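Local coordinates for protein magnesium-protoporphyrin O-methyltransferase (Synechocystis sp., PDB 4QDJ) that transfers a methyl group from S-adenosyl-L-methionine to magnesium-protoporphyrin IX, giving its 13-monomethyl ester on the way to chlorophyll, at residues 24-29 with 40-44. Sequence-based numbering, arbitrary orientation. Where two conformers were deposited one is given.
Sequences WRRIYG and IRVGH. With SAM (S-adenosylmethionine), chain B.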
# COMPACT_ATOMS: atom_id res chain seq x y z
N TRP A 24 4.17 -0.89 -14.35
CA TRP A 24 4.17 -0.19 -13.07
C TRP A 24 5.56 0.19 -12.56
O TRP A 24 5.71 1.19 -11.87
CB TRP A 24 3.33 -0.94 -12.03
CG TRP A 24 1.87 -0.83 -12.33
CD1 TRP A 24 1.10 -1.73 -13.00
CD2 TRP A 24 1.02 0.28 -12.02
NE1 TRP A 24 -0.19 -1.27 -13.10
CE2 TRP A 24 -0.27 -0.03 -12.51
CE3 TRP A 24 1.21 1.50 -11.37
CZ2 TRP A 24 -1.35 0.83 -12.37
CZ3 TRP A 24 0.13 2.36 -11.23
CH2 TRP A 24 -1.13 2.02 -11.73
N ARG A 25 6.57 -0.60 -12.92
CA ARG A 25 7.94 -0.21 -12.60
C ARG A 25 8.27 1.10 -13.30
O ARG A 25 8.97 1.95 -12.75
CB ARG A 25 8.93 -1.31 -13.01
CG ARG A 25 10.39 -0.88 -12.90
CD ARG A 25 11.33 -2.02 -13.25
NE ARG A 25 12.69 -1.53 -13.50
CZ ARG A 25 13.73 -2.32 -13.73
NH1 ARG A 25 13.59 -3.64 -13.72
NH2 ARG A 25 14.92 -1.78 -13.96
N ARG A 26 7.74 1.26 -14.51
CA ARG A 26 7.95 2.48 -15.27
C ARG A 26 7.18 3.65 -14.66
O ARG A 26 7.74 4.72 -14.43
CB ARG A 26 7.57 2.27 -16.74
CG ARG A 26 7.56 3.54 -17.59
CD ARG A 26 8.89 4.29 -17.56
NE ARG A 26 10.00 3.51 -18.11
CZ ARG A 26 10.51 3.68 -19.32
NH1 ARG A 26 10.02 4.60 -20.14
NH2 ARG A 26 11.52 2.92 -19.72
N ILE A 27 5.89 3.43 -14.37
CA ILE A 27 5.07 4.48 -13.77
C ILE A 27 5.65 4.94 -12.44
O ILE A 27 5.77 6.14 -12.19
CB ILE A 27 3.61 4.02 -13.58
CG1 ILE A 27 2.93 3.79 -14.94
CG2 ILE A 27 2.82 5.04 -12.77
CD1 ILE A 27 1.52 3.26 -14.84
N TYR A 28 6.01 3.98 -11.59
CA TYR A 28 6.56 4.28 -10.27
C TYR A 28 8.04 4.65 -10.30
O TYR A 28 8.62 4.97 -9.27
CB TYR A 28 6.38 3.08 -9.34
CG TYR A 28 4.95 2.80 -8.93
CD1 TYR A 28 3.97 3.78 -9.00
CD2 TYR A 28 4.59 1.54 -8.45
CE1 TYR A 28 2.67 3.51 -8.61
CE2 TYR A 28 3.30 1.27 -8.06
CZ TYR A 28 2.34 2.26 -8.14
OH TYR A 28 1.05 1.99 -7.75
N GLY A 29 8.64 4.59 -11.48
CA GLY A 29 10.06 4.85 -11.62
C GLY A 29 10.33 6.12 -12.41
O GLY A 29 9.64 7.12 -12.26
N ILE A 40 -0.86 9.49 -13.45
CA ILE A 40 -0.89 8.46 -12.41
C ILE A 40 0.38 8.51 -11.56
O ILE A 40 0.31 8.41 -10.33
CB ILE A 40 -1.06 7.06 -13.03
CG1 ILE A 40 -2.41 6.95 -13.73
CG2 ILE A 40 -0.92 5.98 -11.96
CD1 ILE A 40 -2.60 5.65 -14.49
N ARG A 41 1.52 8.68 -12.21
CA ARG A 41 2.80 8.81 -11.51
C ARG A 41 2.75 9.97 -10.51
O ARG A 41 3.11 9.80 -9.34
CB ARG A 41 3.94 9.03 -12.50
CG ARG A 41 5.27 9.39 -11.85
CD ARG A 41 6.34 9.70 -12.89
NE ARG A 41 6.79 8.50 -13.58
CZ ARG A 41 7.59 8.52 -14.64
NH1 ARG A 41 8.02 9.67 -15.14
NH2 ARG A 41 7.96 7.38 -15.22
N VAL A 42 2.30 11.13 -10.97
CA VAL A 42 2.23 12.32 -10.14
C VAL A 42 1.21 12.16 -9.00
O VAL A 42 1.49 12.52 -7.85
CB VAL A 42 1.89 13.57 -10.98
CG1 VAL A 42 1.62 14.77 -10.09
CG2 VAL A 42 3.02 13.86 -11.96
N GLY A 43 0.04 11.62 -9.32
CA GLY A 43 -0.99 11.41 -8.32
C GLY A 43 -0.55 10.44 -7.23
O GLY A 43 -0.73 10.69 -6.04
N HIS A 44 0.04 9.33 -7.66
CA HIS A 44 0.53 8.33 -6.72
C HIS A 44 1.63 8.90 -5.83
O HIS A 44 1.69 8.62 -4.64
CB HIS A 44 1.03 7.09 -7.47
CG HIS A 44 1.79 6.13 -6.60
ND1 HIS A 44 3.17 6.04 -6.62
CD2 HIS A 44 1.37 5.23 -5.69
CE1 HIS A 44 3.56 5.12 -5.76
NE2 HIS A 44 2.48 4.61 -5.19
N SAM B . 1.28 0.08 -2.28
CA SAM B . 2.24 0.32 -3.36
C SAM B . 2.33 1.80 -3.68
O SAM B . 1.38 2.56 -3.45
OXT SAM B . 3.36 2.28 -4.17
CB SAM B . 1.91 -0.50 -4.61
CG SAM B . 0.54 -0.27 -5.25
SD SAM B . 0.33 -1.23 -6.77
CE SAM B . -1.03 -0.35 -7.58
C5' SAM B . -0.57 -2.66 -6.14
C4' SAM B . 0.36 -3.69 -5.53
O4' SAM B . -0.38 -4.51 -4.66
C3' SAM B . 1.00 -4.61 -6.57
O3' SAM B . 2.40 -4.60 -6.39
C2' SAM B . 0.46 -5.99 -6.24
O2' SAM B . 1.42 -7.00 -6.45
C1' SAM B . 0.09 -5.83 -4.77
N9 SAM B . -0.93 -6.78 -4.32
C8 SAM B . -2.11 -7.10 -4.94
N7 SAM B . -2.75 -8.01 -4.18
C5 SAM B . -2.00 -8.28 -3.09
C6 SAM B . -2.18 -9.13 -2.01
N6 SAM B . -3.27 -9.88 -1.92
N1 SAM B . -1.21 -9.20 -1.03
C2 SAM B . -0.07 -8.42 -1.13
N3 SAM B . 0.10 -7.58 -2.21
C4 SAM B . -0.85 -7.51 -3.17
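The S-adenosylmethionine pocket of this class I methyltransferase is lined beside the methionine part of the ligand by Tyr-28, which follows helix 19-27, and His-44 of helix 35-58. Their rings form an offset stack, centroids 4.0 Å apart and planes at 28°, with Tyr-28 CE1 over the centre of the imidazole. With its CG anti to the backbone N (chi1 169°), the His-44 ring presents NE2 to the ligand carboxylate, donating to SAM OXT at 2.7 Å and more weakly to SAM O. Tyr-28 OH lies 3.1 Å from SAM CE, the methyl to be transferred. Asp-91 and Tyr-140 are further hydrogen-bonding partners of the ligand. Away from the ligand, Ile-40 CG2 rests against both Trp-24 CZ3 and Ile-27 CG2, joining the helices through apolar contact. Arg-41 holds the C-terminal end of helix 19-27: its chain bends at chi3 (-72°), and the guanidinium meets two successive carbonyls at its edge. NE donates to Ile-27 O at 2.9 Å, almost within the guanidinium plane, while NH2 also bonds Gly-31 O in the following loop. A leucine in place of Arg-41 would probably leave the carbonyls of Ile-27 and Gly-31 without this donor and Arg-26 O with Gly-29 N alone of the two, loosening the tie between the helices. Arg-26 O is gripped from opposite faces of its plane, by Gly-29 N and by Arg-41 NH2 at 2.8 Å.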